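Local coordinates for protein alpha-toxin (Clostridium novyi, PDB 2VK9) that belongs to the large clostridial toxins and is represented here by its catalytic fragment, an N-terminal helical domain joined to a domain of the GT-A clan, at residues E20-I26 and L55-Y59; V42-Y46 and S366-I370; E369-R374 and Q503-A508; A387-S391 and A508-Y513; L396-L401 and A483-T487. One frame throughout, in Å; residues are numbered along the deposited sequence.

Contact 1 lies farthest out and is partly buried, joining two helices of the N-terminal helical domain by apolar packing, one tyrosine-glutamate hydrogen bond and a bridging water. Contact 2, also partly buried, uses the start of the same helix 42-62 but meets a loop of the catalytic domain through van der Waals contact alone. Contacts 3, 4 and 5 are buried. Contacts 3 and 4 share Ala508 and hold neighbouring strands of one sheet: the first adds backbone hydrogen bonds at an edge, the second is apolar and aromatic. Contact 5 joins two helices by side-chain hydrogen bonds and touches contact 2, where Tyr46 OH reaches Thr487 O and Thr397 OG1 reaches Leu368 O.

Contact 1 (E20-I26 and L55-Y59); sequences EPEYNLI and LVDNY
An antiparallel pair of helices from the N-terminal helical domain meets here: 21-26, the start of helix 21-35, and 55-59, within the next helix, 42-62. The axes of these short segments come within 9.2 Å at a signed crossing angle of -164°. In register, Glu22 lies nearest Tyr59 and Ile26 nearest Leu55, CA atoms 5.9 and 5.8 Å apart. Glu20 is the N-cap residue, and its O accepts Asn24 N at 3.0 Å. Tyr59, chi1 t, is the largest bump. Its ring projects toward the first turn of the facing helix, with Glu22 C at its edge (4.3 Å from CD1) and Tyr23 CB 3.8 Å from CE1. Ile26 fills the space between Leu55 and Tyr59, CG1 3.7 Å from Leu55 CB and CD1 3.9 Å from Tyr59 CB. Leu55, m then t, reaches the outer side, its CD1 3.6 Å from Leu25 O. Where side chains leave a gap, a water donates to Glu22 O (3.0 Å) and Leu55 O (3.1 Å). Tyrosine suits this seam because its ring packs while its hydroxyl bonds Ser66 OG; Glu20 OE2 forms a salt bridge with Arg68. Tyr59 OH also donates to Glu20 OE1 at 2.6 Å.

Contact 2 (V42-Y46 and S366-I370); sequences VKEIY and SQLEI
Leu368, Gln367 and Val42 supply most of the surface buried where the first turn of helix 42-62 meets the loop leading into strand 371-376, so the contact joins the N-terminal helical domain to the catalytic domain. Residues 42-46 are helical, with Tyr46 N bonded to Val42 O at 3.0 Å. Residues 366-369 form a type I beta turn, closed by Glu369 N to Ser366 O at 3.2 Å, and Ser366 N donates to Glu369 OE2 at 2.9 Å. Gln367 and Leu368, the two central residues of the turn, are thereby presented to the helix. The CA atoms of Val42 and Gln367 are 8.2 Å apart, those of Lys43 and Leu368 7.6 Å. Leu368, m then t, ends in the hollow between Val42 and Tyr46, one helical turn apart: CD1 is 3.9 Å from Val42 CG1, and CD2 3.8 Å from Tyr46 CB. Gln367, chi1 p and chi2 t, stretches along the helix start, its NE2 3.4 Å from Val42 CB and its OE1 3.4 Å from Lys43 CE. Lys43 NZ bonds Asp394 O, just before helix 396-422, and Tyr46 OH bonds Thr487 O of helix 477-488. Turn and helix are thus matched by shape, a branched leucine in an apolar hollow with a long glutamine in van der Waals contact at its margin, while the hydrogen bonds of Lys43 and Tyr46 go to residues beside the turn.

Contact 3 (E369-R374 and Q503-A508); sequences EILLSR and QEIFEA
Strand 371-376 is an outermost strand of the mixed sheet of this GT-A-type domain, and residues 503-508 add a single beta bridge to its outer edge, away from strand 382-391. Leu371 and Ser373 turn their backbone groups to strand 382-391, pairing with Ile390 and Phe388. Leu372, between them, turns its own the other way: its N donates to Phe506 O (2.9 Å) and its O accepts Ala508 N (2.7 Å). These bonds bracket Glu507 in the pattern of a parallel bridge, with the CA atoms of Leu372 and Glu507 5.0 Å apart. CA-H...O contacts add Leu371 CA to Phe506 O (3.4 Å) and Glu507 CA to Leu372 O (3.5 Å). Within 503-508, Phe506 N bonds Gln503 O (2.9 Å) and Glu507 N bonds Glu504 O (3.2 Å). Apolar residues cover the bridge: Leu371 CB meets Ala508 CB at 3.9 Å, and the Phe506 ring puts CE2 3.7 Å from Glu369 CB and an edge toward Ile370 O. Glu369 OE2 is satisfied by Ser366 N and by a salt bridge to Arg91. Arginine suits the far end because its long side chain serves two partners, both near the guanidinium plane. Gln503 NE2 bonds Leu498 O, leaving OE1 for Arg374. Glu507 OE2, shared with Lys382, forms a salt bridge to Arg374 NE at 3.5 Å, and Arg374 NH1 donates to Gln503 OE1 at 2.8 Å.

Contact 4 (A387-S391 and A508-Y513); sequences AFIIS and ASNNLY
Phe388 lays one face of its ring under Tyr513: Tyr513 CB stands 4.1 Å from the Phe388 ring centroid, 21° off the ring normal, in a CH-pi contact. The two rings lie obliquely, centroids 5.0 Å apart and planes at 32°. Phe388 takes chi1 t from an extended backbone at the corner the chain turns at 387-388, while Tyr513, also extended, takes chi1 p. Around the rest of the phenyl ring, Ala508 CB approaches the edge at 4.0 Å from Phe388 CD2, and Leu512 brings its CB to 3.9 Å and its O to 3.7 Å from Phe388 CZ. Ile390, two residues on and pointing the same way, extends the apolar patch with its CD1 3.8 Å from Leu512 CD2 and 4.4 Å from Ala508 CB. Alanine suits this spot because a lone methyl fits beside both larger side chains. The segment 508-513 leaves Ala508 extended, passes through helix-like angles at 510-512, and so brings Leu512 and Tyr513 back over the strand. The backbones stay apart (CA to CA 7.9 Å from Phe388 to Tyr513, 7.5 Å from Ile390 to Ala508), leaving room for side chains to interlock. Ile389 points away, against Leu275 of helix 263-278, and the strand bonds to strands 280-283 and 371-376. A central sheet with helices packed on it, here with loop 508-513 covering Phe388 and Ile390, is typical of the alpha/beta GT-A fold.

Contact 5 (L396-L401 and A483-T487); sequences LTLNNL and ATCDT
Thr487 OG1 is the polar centre of this helix pair. Asn400 ND2 donates to it at 2.6 Å, and it also lies within hydrogen-bonding distance of Thr397 OG1 (3.0 Å) and of Ala483 O (3.1 Å), one turn back in its own helix. Asn400 points across with chi1 m, and both threonines also take m, which brings their hydroxyls together. Threonine suits such a crossing because it is small, offers a hydroxyl to either partner and keeps a methyl for packing. Thr397 OG1 additionally bonds Leu368 O, in the loop before strand 371-376. In this alpha/beta GT-A-type fold, segment 396-401, at the start of the helix that follows strand 382-391, crosses segment 483-487 of helix 477-488 at 127°, the segment axes approaching to 8.4 Å. The register puts Thr397 opposite Thr487, CA atoms 5.9 Å apart, and Leu401 opposite Ala483, 4.9 Å. That close approach suits a residue as small as alanine: Ala483 CB sits 3.6 Å from Leu401 CA and 3.9 Å from Leu401 CD1. Asn400 CB rests 3.7 Å from Ala483 O, and Thr397 CG2 3.9 Å from that oxygen. At the outer end, Leu396 CD2 meets Thr487 CG2 at 3.9 Å.

Contact 1 (E20-I26 and L55-Y59)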
# COMPACT_ATOMS: atom_id res chain seq x y z
N GLU A 20 23.55 37.06 -11.82
CA GLU A 20 24.51 36.03 -11.50
C GLU A 20 24.56 34.99 -12.64
O GLU A 20 23.57 34.82 -13.36
CB GLU A 20 24.18 35.37 -10.16
CG GLU A 20 24.00 36.33 -8.98
CD GLU A 20 22.53 36.74 -8.74
OE1 GLU A 20 22.12 36.83 -7.56
OE2 GLU A 20 21.79 36.97 -9.73
N PRO A 21 25.73 34.34 -12.85
CA PRO A 21 25.79 33.27 -13.84
C PRO A 21 24.72 32.19 -13.67
O PRO A 21 24.09 31.80 -14.66
CB PRO A 21 27.20 32.69 -13.66
CG PRO A 21 27.76 33.32 -12.46
CD PRO A 21 27.05 34.60 -12.25
N GLU A 22 24.48 31.72 -12.44
CA GLU A 22 23.43 30.71 -12.20
C GLU A 22 21.99 31.22 -12.37
O GLU A 22 21.06 30.42 -12.53
CB GLU A 22 23.62 29.96 -10.87
CG GLU A 22 24.19 30.76 -9.73
CD GLU A 22 25.70 30.96 -9.82
OE1 GLU A 22 26.45 29.97 -10.00
OE2 GLU A 22 26.15 32.12 -9.69
N TYR A 23 21.80 32.54 -12.36
CA TYR A 23 20.53 33.16 -12.72
C TYR A 23 20.37 33.14 -14.23
O TYR A 23 19.30 32.81 -14.73
CB TYR A 23 20.46 34.60 -12.17
CG TYR A 23 19.20 35.40 -12.51
CD1 TYR A 23 17.94 34.80 -12.56
CD2 TYR A 23 19.29 36.78 -12.74
CE1 TYR A 23 16.80 35.55 -12.85
CE2 TYR A 23 18.15 37.53 -13.03
CZ TYR A 23 16.92 36.91 -13.08
OH TYR A 23 15.80 37.65 -13.36
N ASN A 24 21.43 33.48 -14.95
CA ASN A 24 21.42 33.37 -16.42
C ASN A 24 21.14 31.94 -16.92
O ASN A 24 20.44 31.76 -17.93
CB ASN A 24 22.72 33.90 -17.03
CG ASN A 24 22.80 35.42 -17.02
OD1 ASN A 24 21.81 36.13 -17.27
ND2 ASN A 24 23.99 35.93 -16.74
N LEU A 25 21.68 30.95 -16.21
CA LEU A 25 21.41 29.54 -16.52
C LEU A 25 19.91 29.24 -16.57
O LEU A 25 19.43 28.61 -17.52
CB LEU A 25 22.12 28.60 -15.55
CG LEU A 25 23.63 28.39 -15.71
CD1 LEU A 25 24.11 27.26 -14.83
CD2 LEU A 25 24.02 28.13 -17.15
N ILE A 26 19.18 29.71 -15.55
CA ILE A 26 17.72 29.60 -15.48
C ILE A 26 17.10 30.31 -16.66
O ILE A 26 16.22 29.77 -17.32
CB ILE A 26 17.16 30.24 -14.20
CG1 ILE A 26 17.62 29.48 -12.96
CG2 ILE A 26 15.64 30.34 -14.25
CD1 ILE A 26 17.61 30.32 -11.71
N LEU A 55 17.83 24.09 -11.45
CA LEU A 55 18.49 25.38 -11.60
C LEU A 55 17.99 26.41 -10.57
O LEU A 55 18.79 27.14 -9.99
CB LEU A 55 18.38 25.91 -13.04
CG LEU A 55 19.03 25.06 -14.15
CD1 LEU A 55 18.78 25.68 -15.50
CD2 LEU A 55 20.53 24.84 -13.97
N VAL A 56 16.68 26.43 -10.34
CA VAL A 56 16.12 27.27 -9.29
C VAL A 56 16.71 26.89 -7.92
O VAL A 56 17.14 27.78 -7.16
CB VAL A 56 14.58 27.17 -9.26
CG1 VAL A 56 14.01 27.81 -8.00
CG2 VAL A 56 14.01 27.84 -10.50
N ASP A 57 16.74 25.59 -7.62
CA ASP A 57 17.32 25.10 -6.37
C ASP A 57 18.76 25.58 -6.21
O ASP A 57 19.10 26.15 -5.18
CB ASP A 57 17.27 23.57 -6.30
CG ASP A 57 16.07 23.04 -5.51
OD1 ASP A 57 15.72 23.65 -4.47
OD2 ASP A 57 15.49 22.01 -5.91
N ASN A 58 19.58 25.34 -7.24
CA ASN A 58 20.98 25.78 -7.24
C ASN A 58 21.15 27.26 -6.92
O ASN A 58 22.03 27.64 -6.13
CB ASN A 58 21.66 25.47 -8.59
CG ASN A 58 21.90 23.99 -8.81
OD1 ASN A 58 21.69 23.15 -7.93
ND2 ASN A 58 22.35 23.65 -10.01
N TYR A 59 20.32 28.10 -7.55
CA TYR A 59 20.35 29.53 -7.29
C TYR A 59 20.02 29.80 -5.83
O TYR A 59 20.80 30.45 -5.13
CB TYR A 59 19.40 30.31 -8.20
CG TYR A 59 19.47 31.79 -7.92
CD1 TYR A 59 20.33 32.61 -8.65
CD2 TYR A 59 18.70 32.37 -6.90
CE1 TYR A 59 20.40 33.96 -8.39
CE2 TYR A 59 18.78 33.72 -6.63
CZ TYR A 59 19.63 34.51 -7.38
OH TYR A 59 19.72 35.85 -7.11
O HOH W 1 21.29 27.53 -11.75

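Contact 2 (V42-Y46 and S366-I370)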
# COMPACT_ATOMS: atom_id res chain seq x y z
N VAL A 42 7.05 13.31 -24.34
CA VAL A 42 6.51 13.69 -23.03
C VAL A 42 7.56 13.60 -21.92
O VAL A 42 7.67 14.51 -21.10
CB VAL A 42 5.26 12.86 -22.68
CG1 VAL A 42 4.91 13.02 -21.20
CG2 VAL A 42 4.09 13.28 -23.56
N LYS A 43 8.33 12.53 -21.92
CA LYS A 43 9.36 12.34 -20.90
C LYS A 43 10.50 13.36 -20.99
O LYS A 43 11.07 13.74 -19.97
CB LYS A 43 9.90 10.90 -20.92
CG LYS A 43 9.00 9.89 -20.20
CD LYS A 43 9.67 8.53 -19.99
CE LYS A 43 8.80 7.63 -19.10
NZ LYS A 43 9.32 6.23 -18.98
N GLU A 44 10.82 13.82 -22.20
CA GLU A 44 11.86 14.84 -22.36
C GLU A 44 11.39 16.23 -21.93
O GLU A 44 12.21 17.04 -21.48
CB GLU A 44 12.44 14.86 -23.77
CG GLU A 44 13.39 13.67 -24.05
CD GLU A 44 14.56 13.56 -23.04
OE1 GLU A 44 15.45 14.43 -23.06
OE2 GLU A 44 14.57 12.59 -22.24
N ILE A 45 10.09 16.49 -22.06
CA ILE A 45 9.48 17.68 -21.48
C ILE A 45 9.55 17.58 -19.96
O ILE A 45 9.87 18.55 -19.29
CB ILE A 45 8.03 17.88 -21.94
CG1 ILE A 45 7.97 18.03 -23.46
CG2 ILE A 45 7.41 19.11 -21.30
CD1 ILE A 45 6.57 17.95 -24.03
N TYR A 46 9.27 16.40 -19.41
CA TYR A 46 9.35 16.24 -17.96
C TYR A 46 10.77 16.46 -17.46
O TYR A 46 10.97 17.05 -16.41
CB TYR A 46 8.82 14.88 -17.50
CG TYR A 46 8.91 14.69 -16.00
CD1 TYR A 46 7.85 15.03 -15.17
CD2 TYR A 46 10.05 14.17 -15.41
CE1 TYR A 46 7.92 14.86 -13.80
CE2 TYR A 46 10.14 14.00 -14.04
CZ TYR A 46 9.07 14.34 -13.24
OH TYR A 46 9.17 14.16 -11.88
N SER A 366 -1.70 8.80 -18.16
CA SER A 366 -0.46 9.41 -18.60
C SER A 366 0.71 8.50 -18.22
O SER A 366 0.70 7.90 -17.15
CB SER A 366 -0.29 10.79 -17.97
OG SER A 366 0.90 11.40 -18.42
N GLN A 367 1.72 8.41 -19.09
CA GLN A 367 2.92 7.62 -18.79
C GLN A 367 3.74 8.18 -17.62
O GLN A 367 4.71 7.56 -17.18
CB GLN A 367 3.80 7.48 -20.03
CG GLN A 367 4.48 8.77 -20.46
CD GLN A 367 5.59 8.54 -21.47
OE1 GLN A 367 6.35 7.55 -21.40
NE2 GLN A 367 5.69 9.47 -22.44
N LEU A 368 3.35 9.35 -17.12
CA LEU A 368 4.03 10.00 -16.01
C LEU A 368 3.42 9.62 -14.66
O LEU A 368 4.10 9.67 -13.64
CB LEU A 368 3.97 11.52 -16.17
CG LEU A 368 4.69 12.20 -17.35
CD1 LEU A 368 4.26 13.66 -17.45
CD2 LEU A 368 6.21 12.09 -17.24
N GLU A 369 2.14 9.24 -14.66
CA GLU A 369 1.36 9.03 -13.43
C GLU A 369 1.09 7.55 -13.12
O GLU A 369 1.32 6.67 -13.95
CB GLU A 369 0.03 9.83 -13.50
CG GLU A 369 -0.99 9.30 -14.55
CD GLU A 369 -2.24 10.21 -14.78
OE1 GLU A 369 -2.53 11.11 -13.96
OE2 GLU A 369 -2.94 9.99 -15.81
N ILE A 370 0.64 7.29 -11.90
CA ILE A 370 -0.09 6.07 -11.58
C ILE A 370 -1.40 6.59 -11.03
O ILE A 370 -1.47 7.74 -10.61
CB ILE A 370 0.61 5.17 -10.51
CG1 ILE A 370 0.79 5.92 -9.19
CG2 ILE A 370 1.96 4.64 -11.03
CD1 ILE A 370 1.47 5.11 -8.12

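Contact 3 (E369-R374 and Q503-A508)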
# COMPACT_ATOMS: atom_id res chain seq x y z
N GLU A 369 2.14 9.24 -14.66
CA GLU A 369 1.36 9.03 -13.43
C GLU A 369 1.09 7.55 -13.12
O GLU A 369 1.32 6.67 -13.95
CB GLU A 369 0.03 9.83 -13.50
CG GLU A 369 -0.99 9.30 -14.55
CD GLU A 369 -2.24 10.21 -14.78
OE1 GLU A 369 -2.53 11.11 -13.96
OE2 GLU A 369 -2.94 9.99 -15.81
N ILE A 370 0.64 7.29 -11.90
CA ILE A 370 -0.09 6.07 -11.58
C ILE A 370 -1.40 6.59 -11.03
O ILE A 370 -1.47 7.74 -10.61
CB ILE A 370 0.61 5.17 -10.51
CG1 ILE A 370 0.79 5.92 -9.19
CG2 ILE A 370 1.96 4.64 -11.03
CD1 ILE A 370 1.47 5.11 -8.12
N LEU A 371 -2.44 5.77 -11.06
CA LEU A 371 -3.69 6.18 -10.44
C LEU A 371 -3.94 5.35 -9.20
O LEU A 371 -3.66 4.15 -9.18
CB LEU A 371 -4.84 6.13 -11.43
CG LEU A 371 -4.64 7.05 -12.65
CD1 LEU A 371 -5.77 6.88 -13.65
CD2 LEU A 371 -4.47 8.52 -12.26
N LEU A 372 -4.45 6.00 -8.17
CA LEU A 372 -4.54 5.38 -6.86
C LEU A 372 -5.88 5.62 -6.23
O LEU A 372 -6.48 6.67 -6.43
CB LEU A 372 -3.48 5.96 -5.94
CG LEU A 372 -2.05 5.46 -6.09
CD1 LEU A 372 -1.17 6.36 -5.27
CD2 LEU A 372 -1.97 4.01 -5.62
N SER A 373 -6.34 4.65 -5.47
CA SER A 373 -7.54 4.81 -4.67
C SER A 373 -7.24 5.85 -3.60
O SER A 373 -6.11 5.93 -3.10
CB SER A 373 -7.96 3.50 -4.03
OG SER A 373 -6.82 2.75 -3.64
N ARG A 374 -8.23 6.67 -3.30
CA ARG A 374 -8.09 7.67 -2.25
C ARG A 374 -9.31 7.62 -1.36
O ARG A 374 -10.37 8.13 -1.70
CB ARG A 374 -7.88 9.06 -2.83
CG ARG A 374 -6.45 9.55 -2.68
CD ARG A 374 -6.18 10.83 -3.43
NE ARG A 374 -7.24 11.83 -3.29
CZ ARG A 374 -7.26 12.80 -2.38
NH1 ARG A 374 -6.29 12.92 -1.49
NH2 ARG A 374 -8.28 13.64 -2.36
N GLN A 503 -2.77 15.60 -4.52
CA GLN A 503 -3.00 14.18 -4.62
C GLN A 503 -4.13 13.89 -5.57
O GLN A 503 -4.17 12.83 -6.18
CB GLN A 503 -3.38 13.61 -3.26
CG GLN A 503 -2.26 13.62 -2.26
CD GLN A 503 -2.66 13.01 -0.94
OE1 GLN A 503 -3.68 12.32 -0.84
NE2 GLN A 503 -1.85 13.24 0.07
N GLU A 504 -5.06 14.82 -5.69
CA GLU A 504 -6.23 14.64 -6.54
C GLU A 504 -5.82 14.28 -7.97
O GLU A 504 -6.52 13.53 -8.65
CB GLU A 504 -7.13 15.88 -6.50
CG GLU A 504 -8.59 15.61 -6.88
CD GLU A 504 -9.52 16.82 -6.64
OE1 GLU A 504 -9.13 17.74 -5.87
OE2 GLU A 504 -10.64 16.83 -7.22
N ILE A 505 -4.68 14.80 -8.41
CA ILE A 505 -4.11 14.52 -9.73
C ILE A 505 -3.93 13.02 -9.96
O ILE A 505 -4.26 12.50 -11.03
CB ILE A 505 -2.73 15.19 -9.89
CG1 ILE A 505 -2.86 16.71 -9.84
CG2 ILE A 505 -2.05 14.76 -11.20
CD1 ILE A 505 -1.54 17.41 -9.55
N PHE A 506 -3.41 12.32 -8.97
CA PHE A 506 -3.09 10.91 -9.12
C PHE A 506 -4.20 10.02 -8.62
O PHE A 506 -3.98 8.85 -8.37
CB PHE A 506 -1.80 10.58 -8.36
CG PHE A 506 -0.61 11.29 -8.88
CD1 PHE A 506 -0.28 12.56 -8.42
CD2 PHE A 506 0.20 10.70 -9.83
CE1 PHE A 506 0.83 13.22 -8.90
CE2 PHE A 506 1.32 11.34 -10.32
CZ PHE A 506 1.64 12.61 -9.85
N GLU A 507 -5.39 10.57 -8.46
CA GLU A 507 -6.51 9.83 -7.92
C GLU A 507 -7.22 9.02 -9.00
O GLU A 507 -7.53 9.53 -10.07
CB GLU A 507 -7.50 10.77 -7.23
CG GLU A 507 -8.55 10.06 -6.37
CD GLU A 507 -9.48 11.02 -5.63
OE1 GLU A 507 -9.51 12.23 -5.97
OE2 GLU A 507 -10.20 10.57 -4.71
N ALA A 508 -7.45 7.74 -8.70
CA ALA A 508 -8.27 6.86 -9.53
C ALA A 508 -9.71 7.16 -9.21
O ALA A 508 -10.09 7.15 -8.04
CB ALA A 508 -7.96 5.41 -9.26

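Contact 4 (A387-S391 and A508-Y513)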
# COMPACT_ATOMS: atom_id res chain seq x y z
N ALA A 387 -4.74 -0.12 -2.32
CA ALA A 387 -5.70 -1.19 -2.58
C ALA A 387 -6.16 -1.25 -4.03
O ALA A 387 -6.67 -2.28 -4.48
CB ALA A 387 -6.88 -1.05 -1.66
N PHE A 388 -5.99 -0.15 -4.75
CA PHE A 388 -6.37 -0.05 -6.16
C PHE A 388 -5.37 0.84 -6.87
O PHE A 388 -5.27 2.04 -6.56
CB PHE A 388 -7.78 0.53 -6.27
CG PHE A 388 -8.39 0.43 -7.65
CD1 PHE A 388 -9.07 -0.71 -8.05
CD2 PHE A 388 -8.32 1.50 -8.52
CE1 PHE A 388 -9.65 -0.80 -9.31
CE2 PHE A 388 -8.90 1.42 -9.78
CZ PHE A 388 -9.57 0.27 -10.17
N ILE A 389 -4.61 0.25 -7.79
CA ILE A 389 -3.52 0.93 -8.48
C ILE A 389 -3.64 0.71 -9.98
O ILE A 389 -3.81 -0.43 -10.43
CB ILE A 389 -2.15 0.37 -8.06
CG1 ILE A 389 -2.03 0.27 -6.54
CG2 ILE A 389 -1.02 1.20 -8.65
CD1 ILE A 389 -0.84 -0.60 -6.10
N ILE A 390 -3.56 1.78 -10.76
CA ILE A 390 -3.54 1.64 -12.20
C ILE A 390 -2.26 2.24 -12.73
O ILE A 390 -1.95 3.39 -12.43
CB ILE A 390 -4.72 2.36 -12.87
CG1 ILE A 390 -6.05 1.80 -12.36
CG2 ILE A 390 -4.63 2.20 -14.39
CD1 ILE A 390 -7.23 2.69 -12.66
N SER A 391 -1.50 1.46 -13.49
CA SER A 391 -0.26 1.92 -14.08
C SER A 391 0.16 1.01 -15.21
O SER A 391 0.02 -0.20 -15.09
CB SER A 391 0.85 1.91 -13.03
OG SER A 391 2.13 2.09 -13.63
N ALA A 508 -7.45 7.74 -8.70
CA ALA A 508 -8.27 6.86 -9.53
C ALA A 508 -9.71 7.16 -9.21
O ALA A 508 -10.09 7.15 -8.04
CB ALA A 508 -7.96 5.41 -9.26
N SER A 509 -10.50 7.40 -10.25
CA SER A 509 -11.92 7.72 -10.12
C SER A 509 -12.74 6.72 -9.29
O SER A 509 -12.42 5.54 -9.21
CB SER A 509 -12.54 7.85 -11.50
OG SER A 509 -13.90 8.17 -11.38
N ASN A 510 -13.83 7.21 -8.69
CA ASN A 510 -14.74 6.37 -7.89
C ASN A 510 -15.61 5.40 -8.68
O ASN A 510 -16.08 4.41 -8.14
CB ASN A 510 -15.60 7.23 -6.97
CG ASN A 510 -14.95 7.45 -5.62
OD1 ASN A 510 -14.23 6.57 -5.12
ND2 ASN A 510 -15.20 8.61 -5.02
N ASN A 511 -15.80 5.68 -9.96
CA ASN A 511 -16.53 4.78 -10.83
C ASN A 511 -15.77 3.49 -11.13
O ASN A 511 -16.33 2.55 -11.66
CB ASN A 511 -16.82 5.50 -12.15
CG ASN A 511 -17.61 6.77 -11.95
OD1 ASN A 511 -18.47 6.85 -11.07
ND2 ASN A 511 -17.32 7.78 -12.76
N LEU A 512 -14.49 3.46 -10.78
CA LEU A 512 -13.59 2.37 -11.12
C LEU A 512 -13.59 1.25 -10.09
O LEU A 512 -13.22 0.13 -10.39
CB LEU A 512 -12.17 2.91 -11.30
CG LEU A 512 -11.54 3.15 -12.68
CD1 LEU A 512 -12.53 3.30 -13.83
CD2 LEU A 512 -10.61 4.35 -12.60
N TYR A 513 -14.02 1.55 -8.87
CA TYR A 513 -14.06 0.54 -7.81
C TYR A 513 -15.09 0.90 -6.76
O TYR A 513 -15.40 2.08 -6.55
CB TYR A 513 -12.68 0.39 -7.15
CG TYR A 513 -12.29 1.61 -6.35
CD1 TYR A 513 -11.72 2.71 -6.98
CD2 TYR A 513 -12.53 1.68 -4.98
CE1 TYR A 513 -11.38 3.84 -6.27
CE2 TYR A 513 -12.19 2.82 -4.26
CZ TYR A 513 -11.62 3.89 -4.92
OH TYR A 513 -11.27 5.03 -4.23

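Contact 5 (L396-L401 and A483-T487)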
# COMPACT_ATOMS: atom_id res chain seq x y z
N LEU A 396 6.66 6.52 -15.17
CA LEU A 396 7.63 7.27 -14.38
C LEU A 396 7.36 7.18 -12.87
O LEU A 396 8.27 6.89 -12.10
CB LEU A 396 7.68 8.73 -14.84
CG LEU A 396 8.62 9.67 -14.07
CD1 LEU A 396 10.09 9.45 -14.46
CD2 LEU A 396 8.22 11.11 -14.29
N THR A 397 6.12 7.44 -12.46
CA THR A 397 5.75 7.33 -11.05
C THR A 397 5.97 5.91 -10.51
O THR A 397 6.32 5.74 -9.34
CB THR A 397 4.31 7.80 -10.78
OG1 THR A 397 4.16 9.16 -11.20
CG2 THR A 397 3.99 7.74 -9.30
N LEU A 398 5.76 4.90 -11.35
CA LEU A 398 6.01 3.52 -10.97
C LEU A 398 7.49 3.28 -10.69
O LEU A 398 7.84 2.63 -9.71
CB LEU A 398 5.50 2.55 -12.03
CG LEU A 398 5.49 1.05 -11.64
CD1 LEU A 398 4.38 0.75 -10.68
CD2 LEU A 398 5.37 0.17 -12.86
N ASN A 399 8.35 3.82 -11.55
CA ASN A 399 9.79 3.73 -11.29
C ASN A 399 10.18 4.44 -10.01
O ASN A 399 11.05 3.96 -9.29
CB ASN A 399 10.62 4.22 -12.47
CG ASN A 399 10.68 3.20 -13.61
OD1 ASN A 399 10.56 3.56 -14.79
ND2 ASN A 399 10.86 1.91 -13.27
N ASN A 400 9.50 5.55 -9.71
CA ASN A 400 9.70 6.25 -8.46
C ASN A 400 9.21 5.45 -7.26
O ASN A 400 9.81 5.51 -6.19
CB ASN A 400 9.00 7.60 -8.47
CG ASN A 400 9.69 8.61 -9.36
OD1 ASN A 400 10.89 8.49 -9.67
ND2 ASN A 400 8.93 9.62 -9.78
N LEU A 401 8.10 4.73 -7.45
CA LEU A 401 7.57 3.82 -6.45
C LEU A 401 8.55 2.69 -6.11
O LEU A 401 8.78 2.42 -4.93
CB LEU A 401 6.25 3.23 -6.91
CG LEU A 401 5.43 2.43 -5.90
CD1 LEU A 401 5.02 3.29 -4.72
CD2 LEU A 401 4.20 1.86 -6.59
N ALA A 483 6.20 8.63 -3.59
CA ALA A 483 6.57 8.37 -4.99
C ALA A 483 5.84 9.34 -5.90
O ALA A 483 6.34 9.75 -6.95
CB ALA A 483 6.25 6.93 -5.36
N THR A 484 4.64 9.71 -5.48
CA THR A 484 3.82 10.71 -6.14
C THR A 484 4.42 12.10 -5.96
O THR A 484 4.44 12.91 -6.88
CB THR A 484 2.42 10.64 -5.55
OG1 THR A 484 1.82 9.41 -5.95
CG2 THR A 484 1.57 11.72 -6.07
N CYS A 485 4.90 12.37 -4.75
CA CYS A 485 5.57 13.61 -4.42
C CYS A 485 6.89 13.75 -5.18
O CYS A 485 7.23 14.84 -5.63
CB CYS A 485 5.81 13.66 -2.91
SG CYS A 485 6.38 15.25 -2.31
N ASP A 486 7.63 12.65 -5.30
CA ASP A 486 8.82 12.56 -6.15
C ASP A 486 8.53 13.10 -7.55
O ASP A 486 9.25 13.95 -8.06
CB ASP A 486 9.26 11.09 -6.30
CG ASP A 486 10.19 10.59 -5.19
OD1 ASP A 486 10.55 11.37 -4.28
OD2 ASP A 486 10.58 9.39 -5.25
N THR A 487 7.47 12.58 -8.16
CA THR A 487 7.16 12.86 -9.54
C THR A 487 6.76 14.33 -9.72
O THR A 487 7.28 15.02 -10.60
CB THR A 487 6.04 11.93 -10.07
OG1 THR A 487 6.46 10.56 -9.97
CG2 THR A 487 5.71 12.23 -11.52